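PDB 3LL3: gluconate kinase from Lactobacillus acidophilus, which probably transfers phosphate from ATP to a sugar or sugar acid such as xylulose or gluconate. Local coordinates for residues Lys141-Ile155 against Asp195-Ile207. Numbering follows the deposited sequence.
Sequences KNKKTEVFSQAQKWI and DILKIKKEQLPKI
The classic beta bulge that Q152 and K153 form opposite L86 meets the 3-10 turn 201-203 here, well out from the middle of the chain, in the N-terminal FGGY region. W154 N gives a nearly straight hydrogen bond to Q203 O (2.8 Å, 160° at the hydrogen), and the CA-H of K153 leans on the same oxygen. Q203 swings its CG to the side opposite its carbonyl carbon (chi1 -72°) and runs out extended past Q152 O, until NE2 hydrogen-bonds A151 O at 3.2 Å; that bond is bent (141°). The amide's OE1 accepts a nearly straight one from K200 N at 2.6 Å. With an alanine in place of Q203, A151 O and K200 N would probably lose their amide partners, though the backbone bond at W154 N could remain. I199 CD1 touches two rings obliquely, 3.3 Å from F148 CZ and 3.7 Å from W154 NE1, while K141 CB covers one face of F148. Where the Schellman motif at K198 ends helix 191-197, K141 and K198 cross through their methylenes, CE to CD a tight 3.3 Å. Their NZ atoms stay 4.6 Å apart, and like charge would probably disfavour a closer approach. The Q203 amide thus helps hold its turn and supplements the backbone W154-Q203 link.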
loop_
_atom_site.group_PDB
_atom_site.type_symbol
_atom_site.label_atom_id
_atom_site.label_comp_id
_atom_site.label_asym_id
_atom_site.label_seq_id
_atom_site.Cartn_x
_atom_site.Cartn_y
_atom_site.Cartn_z
ATOM N N LYS A 141 36.279 -15.175 10.929
ATOM C CA LYS A 141 37.403 -15.945 10.387
ATOM C C LYS A 141 37.939 -15.368 9.069
ATOM O O LYS A 141 39.118 -15.517 8.753
ATOM C CB LYS A 141 36.961 -17.401 10.199
ATOM C CG LYS A 141 37.885 -18.302 9.363
ATOM C CD LYS A 141 37.454 -19.764 9.531
ATOM C CE LYS A 141 37.461 -20.508 8.209
ATOM N NZ LYS A 141 36.904 -19.670 7.119
ATOM N N ASN A 142 37.068 -14.718 8.300
ATOM C CA ASN A 142 37.456 -14.146 7.017
ATOM C C ASN A 142 37.890 -12.684 7.132
ATOM O O ASN A 142 38.823 -12.258 6.452
ATOM C CB ASN A 142 36.314 -14.279 6.001
ATOM C CG ASN A 142 36.678 -13.728 4.623
ATOM O OD1 ASN A 142 36.141 -12.700 4.184
ATOM N ND2 ASN A 142 37.592 -14.414 3.929
ATOM N N LYS A 143 37.230 -11.919 8.001
ATOM C CA LYS A 143 37.446 -10.471 8.035
ATOM C C LYS A 143 38.153 -9.937 9.286
ATOM O O LYS A 143 38.576 -8.780 9.317
ATOM C CB LYS A 143 36.126 -9.718 7.821
ATOM C CG LYS A 143 35.224 -10.335 6.776
ATOM C CD LYS A 143 34.550 -9.278 5.897
ATOM C CE LYS A 143 35.271 -9.110 4.564
ATOM N NZ LYS A 143 36.702 -8.763 4.780
ATOM N N LYS A 144 38.267 -10.769 10.314
ATOM C CA LYS A 144 38.923 -10.376 11.554
ATOM C C LYS A 144 39.883 -11.481 11.955
ATOM O O LYS A 144 39.784 -12.045 13.047
ATOM C CB LYS A 144 37.893 -10.149 12.667
ATOM C CG LYS A 144 37.625 -8.685 13.015
ATOM C CD LYS A 144 37.134 -7.899 11.819
ATOM C CE LYS A 144 37.098 -6.406 12.116
ATOM N NZ LYS A 144 36.079 -6.038 13.150
ATOM N N THR A 145 40.812 -11.797 11.055
ATOM C CA THR A 145 41.702 -12.940 11.233
ATOM C C THR A 145 42.478 -12.920 12.550
ATOM O O THR A 145 42.756 -13.972 13.140
ATOM C CB THR A 145 42.703 -13.057 10.063
ATOM O OG1 THR A 145 43.700 -14.035 10.391
ATOM C CG2 THR A 145 43.385 -11.713 9.794
ATOM N N GLU A 146 42.830 -11.724 13.004
ATOM C CA GLU A 146 43.634 -11.580 14.212
ATOM C C GLU A 146 42.908 -12.138 15.440
ATOM O O GLU A 146 43.419 -13.035 16.126
ATOM C CB GLU A 146 44.014 -10.112 14.429
ATOM C CG GLU A 146 44.855 -9.862 15.665
ATOM C CD GLU A 146 46.287 -10.338 15.496
ATOM O OE1 GLU A 146 47.088 -9.600 14.880
ATOM O OE2 GLU A 146 46.614 -11.444 15.984
ATOM N N VAL A 147 41.715 -11.611 15.715
ATOM C CA VAL A 147 40.931 -12.088 16.851
ATOM C C VAL A 147 40.574 -13.553 16.670
ATOM O O VAL A 147 40.629 -14.321 17.619
ATOM C CB VAL A 147 39.638 -11.276 17.069
ATOM C CG1 VAL A 147 39.935 -9.788 17.057
ATOM C CG2 VAL A 147 38.620 -11.615 16.019
ATOM N N PHE A 148 40.221 -13.958 15.455
ATOM C CA PHE A 148 39.891 -15.365 15.252
ATOM C C PHE A 148 41.058 -16.258 15.655
ATOM O O PHE A 148 40.867 -17.302 16.276
ATOM C CB PHE A 148 39.491 -15.679 13.813
ATOM C CG PHE A 148 38.768 -16.985 13.688
ATOM C CD1 PHE A 148 37.403 -17.066 13.956
ATOM C CD2 PHE A 148 39.453 -18.141 13.369
ATOM C CE1 PHE A 148 36.749 -18.275 13.880
ATOM C CE2 PHE A 148 38.795 -19.353 13.286
ATOM C CZ PHE A 148 37.444 -19.418 13.539
ATOM N N SER A 149 42.264 -15.848 15.278
ATOM C CA SER A 149 43.470 -16.595 15.619
ATOM C C SER A 149 43.646 -16.780 17.122
ATOM O O SER A 149 44.033 -17.857 17.598
ATOM C CB SER A 149 44.698 -15.884 15.040
ATOM O OG SER A 149 45.869 -16.635 15.290
ATOM N N GLN A 150 43.385 -15.726 17.883
ATOM C CA GLN A 150 43.651 -15.804 19.317
ATOM C C GLN A 150 42.498 -16.336 20.169
ATOM O O GLN A 150 42.713 -16.690 21.329
ATOM C CB GLN A 150 44.193 -14.484 19.878
ATOM C CG GLN A 150 43.902 -13.253 19.046
ATOM C CD GLN A 150 44.558 -12.018 19.634
ATOM O OE1 GLN A 150 44.957 -12.013 20.804
ATOM N NE2 GLN A 150 44.672 -10.964 18.832
ATOM N N ALA A 151 41.294 -16.418 19.599
ATOM C CA ALA A 151 40.146 -16.970 20.333
ATOM C C ALA A 151 40.320 -18.449 20.710
ATOM O O ALA A 151 40.486 -19.305 19.846
ATOM C CB ALA A 151 38.847 -16.771 19.535
ATOM N N GLN A 152 40.264 -18.741 22.005
ATOM C CA GLN A 152 40.343 -20.112 22.501
ATOM C C GLN A 152 38.969 -20.630 22.940
ATOM O O GLN A 152 38.778 -21.836 23.135
ATOM C CB GLN A 152 41.319 -20.197 23.678
ATOM C CG GLN A 152 42.772 -19.856 23.290
ATOM C CD GLN A 152 43.290 -20.741 22.175
ATOM O OE1 GLN A 152 43.279 -21.970 22.289
ATOM N NE2 GLN A 152 43.735 -20.122 21.082
ATOM N N LYS A 153 38.026 -19.710 23.114
ATOM C CA LYS A 153 36.651 -20.072 23.478
ATOM C C LYS A 153 35.670 -19.169 22.754
ATOM O O LYS A 153 35.875 -17.958 22.668
ATOM C CB LYS A 153 36.421 -19.959 24.989
ATOM C CG LYS A 153 37.192 -20.998 25.820
ATOM C CD LYS A 153 36.645 -22.388 25.552
ATOM C CE LYS A 153 37.055 -23.385 26.625
ATOM N NZ LYS A 153 38.453 -23.796 26.479
ATOM N N TRP A 154 34.610 -19.768 22.220
ATOM C CA TRP A 154 33.526 -19.010 21.627
ATOM C C TRP A 154 32.263 -19.340 22.403
ATOM O O TRP A 154 31.846 -20.496 22.461
ATOM C CB TRP A 154 33.365 -19.385 20.157
ATOM C CG TRP A 154 34.467 -18.863 19.308
ATOM C CD1 TRP A 154 35.465 -19.585 18.704
ATOM C CD2 TRP A 154 34.705 -17.495 18.985
ATOM N NE1 TRP A 154 36.292 -18.743 18.007
ATOM C CE2 TRP A 154 35.848 -17.455 18.159
ATOM C CE3 TRP A 154 34.054 -16.298 19.301
ATOM C CZ2 TRP A 154 36.356 -16.267 17.648
ATOM C CZ3 TRP A 154 34.554 -15.114 18.792
ATOM C CH2 TRP A 154 35.705 -15.109 17.977
ATOM N N ILE A 155 31.673 -18.329 23.031
ATOM C CA ILE A 155 30.582 -18.572 23.965
ATOM C C ILE A 155 29.482 -17.547 23.792
ATOM O O ILE A 155 29.613 -16.616 23.004
ATOM C CB ILE A 155 31.073 -18.496 25.430
ATOM C CG1 ILE A 155 31.577 -17.088 25.741
ATOM C CG2 ILE A 155 32.175 -19.543 25.701
ATOM C CD1 ILE A 155 32.251 -16.969 27.129
ATOM N N ASP A 195 34.586 -28.470 11.213
ATOM C CA ASP A 195 35.743 -28.529 10.312
ATOM C C ASP A 195 35.785 -27.341 9.350
ATOM O O ASP A 195 36.848 -26.759 9.118
ATOM C CB ASP A 195 35.790 -29.866 9.587
ATOM C CG ASP A 195 36.190 -31.009 10.519
ATOM O OD1 ASP A 195 36.709 -30.730 11.623
ATOM O OD2 ASP A 195 35.968 -32.182 10.171
ATOM N N ILE A 196 34.620 -26.950 8.840
ATOM C CA ILE A 196 34.504 -25.784 7.964
ATOM C C ILE A 196 34.834 -24.490 8.727
ATOM O O ILE A 196 35.462 -23.575 8.186
ATOM C CB ILE A 196 33.099 -25.693 7.339
ATOM C CG1 ILE A 196 32.873 -26.867 6.382
ATOM C CG2 ILE A 196 32.925 -24.372 6.596
ATOM C CD1 ILE A 196 31.412 -27.124 6.073
ATOM N N LEU A 197 34.420 -24.440 9.989
ATOM C CA LEU A 197 34.679 -23.303 10.869
ATOM C C LEU A 197 36.137 -23.214 11.301
ATOM O O LEU A 197 36.624 -22.132 11.640
ATOM C CB LEU A 197 33.811 -23.421 12.120
ATOM C CG LEU A 197 32.506 -22.639 12.210
ATOM C CD1 LEU A 197 32.171 -22.019 10.916
ATOM C CD2 LEU A 197 31.386 -23.539 12.710
ATOM N N LYS A 198 36.816 -24.359 11.303
ATOM C CA LYS A 198 38.167 -24.459 11.836
ATOM C C LYS A 198 38.141 -24.188 13.339
ATOM O O LYS A 198 39.035 -23.542 13.917
ATOM C CB LYS A 198 39.106 -23.532 11.071
ATOM C CG LYS A 198 39.126 -23.875 9.573
ATOM C CD LYS A 198 39.820 -22.804 8.765
ATOM C CE LYS A 198 39.868 -23.162 7.285
ATOM N NZ LYS A 198 40.693 -22.155 6.585
ATOM N N ILE A 199 37.078 -24.699 13.954
ATOM C CA ILE A 199 36.881 -24.615 15.393
ATOM C C ILE A 199 36.944 -26.032 15.943
ATOM O O ILE A 199 36.445 -26.973 15.314
ATOM C CB ILE A 199 35.490 -24.014 15.715
ATOM C CG1 ILE A 199 35.416 -22.553 15.262
ATOM C CG2 ILE A 199 35.153 -24.154 17.182
ATOM C CD1 ILE A 199 36.560 -21.706 15.753
ATOM N N LYS A 200 37.564 -26.187 17.107
ATOM C CA LYS A 200 37.579 -27.468 17.789
ATOM C C LYS A 200 36.515 -27.490 18.881
ATOM O O LYS A 200 36.193 -26.460 19.485
ATOM C CB LYS A 200 38.955 -27.734 18.396
ATOM C CG LYS A 200 40.069 -27.783 17.363
ATOM C CD LYS A 200 39.799 -28.866 16.330
ATOM C CE LYS A 200 40.389 -30.212 16.749
ATOM N NZ LYS A 200 39.990 -31.295 15.793
ATOM N N LYS A 201 35.982 -28.679 19.119
ATOM C CA LYS A 201 35.008 -28.925 20.172
ATOM C C LYS A 201 35.475 -28.337 21.510
ATOM O O LYS A 201 34.675 -27.802 22.279
ATOM C CB LYS A 201 34.747 -30.434 20.235
ATOM C CG LYS A 201 34.497 -31.037 21.583
ATOM C CD LYS A 201 34.707 -32.549 21.524
ATOM C CE LYS A 201 36.122 -32.908 21.944
ATOM N NZ LYS A 201 36.595 -34.229 21.427
ATOM N N GLU A 202 36.783 -28.401 21.764
ATOM C CA GLU A 202 37.367 -27.829 22.968
ATOM C C GLU A 202 37.269 -26.303 23.029
ATOM O O GLU A 202 37.503 -25.717 24.076
ATOM C CB GLU A 202 38.841 -28.258 23.113
ATOM C CG GLU A 202 39.035 -29.741 23.443
ATOM C CD GLU A 202 38.796 -30.656 22.247
ATOM O OE1 GLU A 202 38.862 -30.173 21.093
ATOM O OE2 GLU A 202 38.541 -31.863 22.462
ATOM N N GLN A 203 36.943 -25.654 21.917
ATOM C CA GLN A 203 36.821 -24.199 21.916
ATOM C C GLN A 203 35.390 -23.747 22.198
ATOM O O GLN A 203 35.093 -22.554 22.179
ATOM C CB GLN A 203 37.267 -23.622 20.584
ATOM C CG GLN A 203 38.758 -23.673 20.352
ATOM C CD GLN A 203 39.088 -23.365 18.921
ATOM O OE1 GLN A 203 38.857 -24.186 18.036
ATOM N NE2 GLN A 203 39.599 -22.163 18.672
ATOM N N LEU A 204 34.512 -24.711 22.452
ATOM C CA LEU A 204 33.107 -24.431 22.744
ATOM C C LEU A 204 32.723 -24.962 24.119
ATOM O O LEU A 204 33.301 -25.938 24.595
ATOM C CB LEU A 204 32.216 -25.078 21.687
ATOM C CG LEU A 204 32.481 -24.574 20.273
ATOM C CD1 LEU A 204 31.760 -25.455 19.277
ATOM C CD2 LEU A 204 32.068 -23.097 20.147
ATOM N N PRO A 205 31.711 -24.349 24.751
ATOM C CA PRO A 205 31.318 -24.869 26.065
ATOM C C PRO A 205 30.874 -26.320 25.944
ATOM O O PRO A 205 30.435 -26.727 24.875
ATOM C CB PRO A 205 30.101 -24.003 26.433
ATOM C CG PRO A 205 30.160 -22.802 25.514
ATOM C CD PRO A 205 30.812 -23.288 24.264
ATOM N N LYS A 206 30.965 -27.089 27.022
ATOM C CA LYS A 206 30.317 -28.392 27.058
ATOM C C LYS A 206 28.799 -28.210 27.133
ATOM O O LYS A 206 28.319 -27.197 27.637
ATOM C CB LYS A 206 30.812 -29.203 28.257
ATOM C CG LYS A 206 32.158 -29.863 28.003
ATOM C CD LYS A 206 32.801 -30.362 29.289
ATOM C CE LYS A 206 33.950 -31.324 28.989
ATOM N NZ LYS A 206 33.438 -32.620 28.448
ATOM N N ILE A 207 28.056 -29.191 26.628
ATOM C CA ILE A 207 26.593 -29.118 26.593
ATOM C C ILE A 207 25.981 -29.971 27.705
ATOM O O ILE A 207 26.331 -31.141 27.856
ATOM C CB ILE A 207 26.044 -29.598 25.230
ATOM C CG1 ILE A 207 26.730 -28.851 24.093
ATOM C CG2 ILE A 207 24.526 -29.372 25.156
ATOM C CD1 ILE A 207 26.485 -29.447 22.716
#